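Local structure of oligopeptide ABC transporter, periplasmic oligopeptide-binding protein, putative (Thermotoga maritima MSB8, 5IPW) at residues 53-58 / 605-610; 22-27 / 57-62. The protein probably binds peptides in the periplasm as the soluble receptor of an ABC transporter that carries them across the membrane. One frame throughout, in Å; residues are numbered along the deposited sequence.

Interaction 1 (53-58 / 605-610)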
# COMPACT_ATOMS: atom_id res chain seq x y z
N VAL A 53 -17.37 4.31 11.14
CA VAL A 53 -16.18 4.43 11.96
C VAL A 53 -16.52 5.02 13.32
O VAL A 53 -15.93 4.65 14.31
CB VAL A 53 -15.12 5.32 11.27
CG1 VAL A 53 -14.05 5.76 12.25
CG2 VAL A 53 -14.50 4.57 10.10
N GLU A 54 -17.49 5.93 13.35
CA GLU A 54 -17.72 6.74 14.54
C GLU A 54 -19.18 6.72 14.93
O GLU A 54 -19.52 6.47 16.08
CB GLU A 54 -17.27 8.17 14.25
CG GLU A 54 -17.11 9.05 15.47
CD GLU A 54 -16.79 10.48 15.08
OE1 GLU A 54 -17.26 11.41 15.79
OE2 GLU A 54 -16.09 10.68 14.06
N LYS A 55 -20.05 7.03 13.98
CA LYS A 55 -21.47 7.03 14.24
C LYS A 55 -22.25 7.07 12.95
O LYS A 55 -21.69 7.31 11.88
CB LYS A 55 -21.85 8.22 15.11
CG LYS A 55 -21.53 9.57 14.49
CD LYS A 55 -21.70 10.71 15.50
CE LYS A 55 -23.17 11.05 15.69
NZ LYS A 55 -23.35 12.17 16.65
N VAL A 56 -23.54 6.83 13.06
CA VAL A 56 -24.42 6.87 11.91
C VAL A 56 -24.45 8.31 11.40
O VAL A 56 -24.64 9.24 12.18
CB VAL A 56 -25.83 6.36 12.26
CG1 VAL A 56 -26.79 6.53 11.08
CG2 VAL A 56 -25.76 4.89 12.66
N GLY A 57 -24.27 8.48 10.10
CA GLY A 57 -24.09 9.81 9.51
C GLY A 57 -25.36 10.47 9.02
O GLY A 57 -26.44 9.90 9.09
N GLN A 58 -25.21 11.70 8.54
CA GLN A 58 -26.31 12.51 8.00
C GLN A 58 -26.01 12.83 6.56
O GLN A 58 -24.85 12.99 6.18
CB GLN A 58 -26.47 13.81 8.77
CG GLN A 58 -26.89 13.62 10.21
CD GLN A 58 -26.84 14.91 11.00
OE1 GLN A 58 -25.77 15.45 11.26
NE2 GLN A 58 -28.01 15.41 11.40
N PHE A 605 -16.57 17.32 10.23
CA PHE A 605 -16.36 16.30 9.23
C PHE A 605 -16.02 15.00 9.96
O PHE A 605 -14.97 14.89 10.60
CB PHE A 605 -15.24 16.70 8.28
CG PHE A 605 -15.21 15.89 7.02
CD1 PHE A 605 -14.57 14.67 6.97
CD2 PHE A 605 -15.86 16.36 5.88
CE1 PHE A 605 -14.56 13.93 5.81
CE2 PHE A 605 -15.84 15.62 4.71
CZ PHE A 605 -15.19 14.40 4.67
N ARG A 606 -16.91 14.02 9.84
CA ARG A 606 -16.94 12.90 10.77
C ARG A 606 -16.76 11.55 10.11
O ARG A 606 -16.66 11.46 8.89
CB ARG A 606 -18.25 12.96 11.55
CG ARG A 606 -18.28 14.07 12.58
CD ARG A 606 -17.34 13.73 13.72
NE ARG A 606 -16.49 14.84 14.09
CZ ARG A 606 -15.51 14.77 14.99
NH1 ARG A 606 -15.23 13.64 15.63
NH2 ARG A 606 -14.79 15.86 15.27
N ASN A 607 -16.70 10.51 10.95
CA ASN A 607 -16.45 9.12 10.52
C ASN A 607 -15.06 8.95 9.90
O ASN A 607 -14.84 8.04 9.09
CB ASN A 607 -17.55 8.60 9.56
CG ASN A 607 -18.80 8.10 10.29
OD1 ASN A 607 -18.80 7.88 11.49
ND2 ASN A 607 -19.86 7.92 9.54
N VAL A 608 -14.13 9.81 10.30
CA VAL A 608 -12.73 9.70 9.87
C VAL A 608 -11.95 9.07 11.02
O VAL A 608 -11.99 9.58 12.13
CB VAL A 608 -12.11 11.08 9.55
CG1 VAL A 608 -10.73 10.91 8.95
CG2 VAL A 608 -12.99 11.86 8.57
N PRO A 609 -11.23 7.96 10.75
CA PRO A 609 -10.48 7.26 11.79
C PRO A 609 -9.37 8.10 12.42
O PRO A 609 -8.63 8.77 11.71
CB PRO A 609 -9.85 6.06 11.06
CG PRO A 609 -10.59 5.93 9.80
CD PRO A 609 -11.14 7.27 9.45
N GLU A 610 -9.26 8.02 13.74
CA GLU A 610 -8.23 8.74 14.48
C GLU A 610 -6.84 8.28 14.06
O GLU A 610 -5.98 9.09 13.72
CB GLU A 610 -8.42 8.52 15.98
CG GLU A 610 -7.74 9.55 16.86
CD GLU A 610 -7.91 9.27 18.35
OE1 GLU A 610 -6.96 9.54 19.11
OE2 GLU A 610 -8.99 8.79 18.76
O HOH W 1 -13.98 11.19 12.57

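Interaction 2 (22-27 / 57-62)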
# COMPACT_ATOMS: atom_id res chain seq x y z
N HIS A 22 -33.21 4.42 3.18
CA HIS A 22 -33.28 5.88 3.14
C HIS A 22 -32.32 6.41 2.10
O HIS A 22 -31.42 5.70 1.67
CB HIS A 22 -32.95 6.44 4.51
CG HIS A 22 -33.81 5.89 5.60
ND1 HIS A 22 -35.11 6.30 5.80
CD2 HIS A 22 -33.56 4.94 6.53
CE1 HIS A 22 -35.63 5.63 6.82
NE2 HIS A 22 -34.71 4.79 7.28
N GLU A 23 -32.51 7.67 1.71
CA GLU A 23 -31.72 8.26 0.62
C GLU A 23 -31.47 9.72 0.90
O GLU A 23 -32.17 10.32 1.71
CB GLU A 23 -32.49 8.14 -0.69
CG GLU A 23 -33.66 9.12 -0.81
CD GLU A 23 -34.72 8.69 -1.81
OE1 GLU A 23 -34.42 7.80 -2.61
OE2 GLU A 23 -35.84 9.24 -1.81
N SER A 24 -30.50 10.30 0.21
CA SER A 24 -30.22 11.72 0.38
C SER A 24 -31.39 12.54 -0.14
O SER A 24 -31.98 12.19 -1.15
CB SER A 24 -28.96 12.11 -0.37
OG SER A 24 -28.60 13.45 -0.08
N PRO A 25 -31.74 13.64 0.55
CA PRO A 25 -32.83 14.51 0.09
C PRO A 25 -32.76 14.86 -1.41
O PRO A 25 -33.77 14.76 -2.10
CB PRO A 25 -32.65 15.77 0.94
CG PRO A 25 -32.06 15.27 2.21
CD PRO A 25 -31.20 14.09 1.85
N MET A 26 -31.58 15.24 -1.90
CA MET A 26 -31.43 15.57 -3.31
C MET A 26 -31.91 14.44 -4.22
O MET A 26 -32.40 14.70 -5.32
CB MET A 26 -29.97 15.93 -3.65
CG MET A 26 -28.98 14.78 -3.62
SD MET A 26 -27.37 15.15 -4.33
CE MET A 26 -27.68 14.80 -6.06
N LEU A 27 -31.76 13.20 -3.79
CA LEU A 27 -32.26 12.07 -4.57
C LEU A 27 -33.78 11.92 -4.44
O LEU A 27 -34.45 11.57 -5.40
CB LEU A 27 -31.56 10.77 -4.18
CG LEU A 27 -30.05 10.75 -4.40
CD1 LEU A 27 -29.48 9.40 -3.98
CD2 LEU A 27 -29.70 11.02 -5.85
N GLY A 57 -24.27 8.48 10.10
CA GLY A 57 -24.09 9.81 9.51
C GLY A 57 -25.36 10.47 9.02
O GLY A 57 -26.44 9.90 9.09
N GLN A 58 -25.21 11.70 8.54
CA GLN A 58 -26.31 12.51 8.00
C GLN A 58 -26.01 12.83 6.56
O GLN A 58 -24.85 12.99 6.18
CB GLN A 58 -26.47 13.81 8.77
CG GLN A 58 -26.89 13.62 10.21
CD GLN A 58 -26.84 14.91 11.00
OE1 GLN A 58 -25.77 15.45 11.26
NE2 GLN A 58 -28.01 15.41 11.40
N PHE A 59 -27.07 12.92 5.76
CA PHE A 59 -26.93 13.17 4.33
C PHE A 59 -26.71 14.65 4.06
O PHE A 59 -27.32 15.51 4.69
CB PHE A 59 -28.20 12.74 3.59
CG PHE A 59 -28.33 11.27 3.38
CD1 PHE A 59 -27.38 10.59 2.64
CD2 PHE A 59 -29.42 10.57 3.89
CE1 PHE A 59 -27.49 9.23 2.43
CE2 PHE A 59 -29.54 9.21 3.69
CZ PHE A 59 -28.58 8.54 2.95
N GLY A 60 -25.83 14.92 3.09
CA GLY A 60 -25.72 16.24 2.50
C GLY A 60 -24.30 16.72 2.40
O GLY A 60 -23.36 16.00 2.74
N GLY A 61 -24.16 17.94 1.89
CA GLY A 61 -22.91 18.68 1.96
C GLY A 61 -22.01 18.55 0.76
O GLY A 61 -22.19 17.66 -0.09
N THR A 62 -21.04 19.46 0.68
CA THR A 62 -20.01 19.43 -0.34
C THR A 62 -18.67 19.38 0.36
O THR A 62 -18.33 20.27 1.14
CB THR A 62 -20.07 20.65 -1.29
OG1 THR A 62 -21.31 20.64 -2.01
CG2 THR A 62 -18.94 20.61 -2.31

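Interaction 1 (53-58 / 605-610)
N607 reaches across to the backbone of the 53-58 loop with both ends of its amide. Its chi1 (-82°) sets CG anti to its own carbonyl carbon, and from there the amide faces the loop backbone. Its OD1 accepts two N-H groups in succession. The bond from K55 N is the straighter (2.9 Å to N607 OD1, N-H...O 169°) and lies in the carbonyl plane; the one from E54 N comes in above that plane at 3.0 Å from N607 OD1 and is more bent. ND2 in turn donates to K55 O, which lies close to the plane of the amide and is approached almost along its own C=O axis. Q628 O accepts a further hydrogen bond from ND2, so the buried amide is gripped at both ends and its rotation is fixed.

The segment 605-610 leaves the short strand 605-606, which pairs antiparallel with 630-631 near the C-terminus, in a chain of the periplasmic solute-binding protein family 5. The contact therefore ties the loop between strands 48-51 and 62-67 to a part of the chain more than 500 residues further on.

E54 reaches toward the 605-610 segment, its chain extended beyond CG. E54 OE1 forms a salt bridge with R606 NH1 (3.0 Å), which meets it on the syn side but out of the carboxylate plane; the carboxylate and guanidinium planes stand 83° apart. E54 OE2 accepts a hydrogen bond from N607 N, 3.2 Å away, from above the carboxylate plane, and another from a water that donates to V608 O as well. R606 NH2 is bonded to N603 O.

V53 CB rests against the carbonyl N607 O at 3.5 Å, while CG1 packs over the start of P609 and V53 CG2 makes an apolar contact with P609 CG at 4.2 Å.

Interaction 2 (22-27 / 57-62)
The F59 ring lies against the backbone of E23 and S24, presenting one face to the link between them. S24 N stands 3.6 Å above the ring plane, over its centre, and E23 C is offset toward the rim, 3.4 Å from F59 CE2. A chi1 of -78° puts F59 CG anti to its own carbonyl carbon, where it lies 3.6 Å from S24 CA. S24 adds its CB, 3.7 Å from F59 CD1. The S24 hydroxyl is anti to its backbone N (chi1 -174°); S24 OG passes 3.8 Å from F59 CB and is hydrogen-bonded to D275 OD1. P25 meets the root of the phenylalanine, with P25 CD 3.7 Å from F59 CB. No hydrogen bond joins the two segments. An alanine here in place of the phenylalanine would probably leave a gap beneath the E23-S24 peptide and strip that backbone of its apolar cover, while the CB contact with P25 could remain. S24 is the N-cap residue of helix 25-32, so the ring packs just ahead of the helix start. M26 and L27 in its first turn lean on strand 252-257, E23 forms a salt bridge with R42 of helix 39-42, and the 57-62 segment runs on into strand 62-67.

In the fold
Both contacts use the loop between strands 48-51 and 62-67, and they share G57 and Q58; their centres lie about 15 Å apart. Interaction 1 takes the earlier part of this loop and joins it to a region near the C-terminus, whereas interaction 2 takes the later part and joins it to the N-terminal approach to helix 25-32. Each is partly buried, and interaction 2 lies further from the centre of the chain, about 31 Å against 23 Å. Their chemistry differs sharply: interaction 1 is mainly polar, with a buried amide, a charged pair, a bridging water and a small apolar flank, while the smaller interaction 2 rests on van der Waals packing of an aromatic ring against backbone.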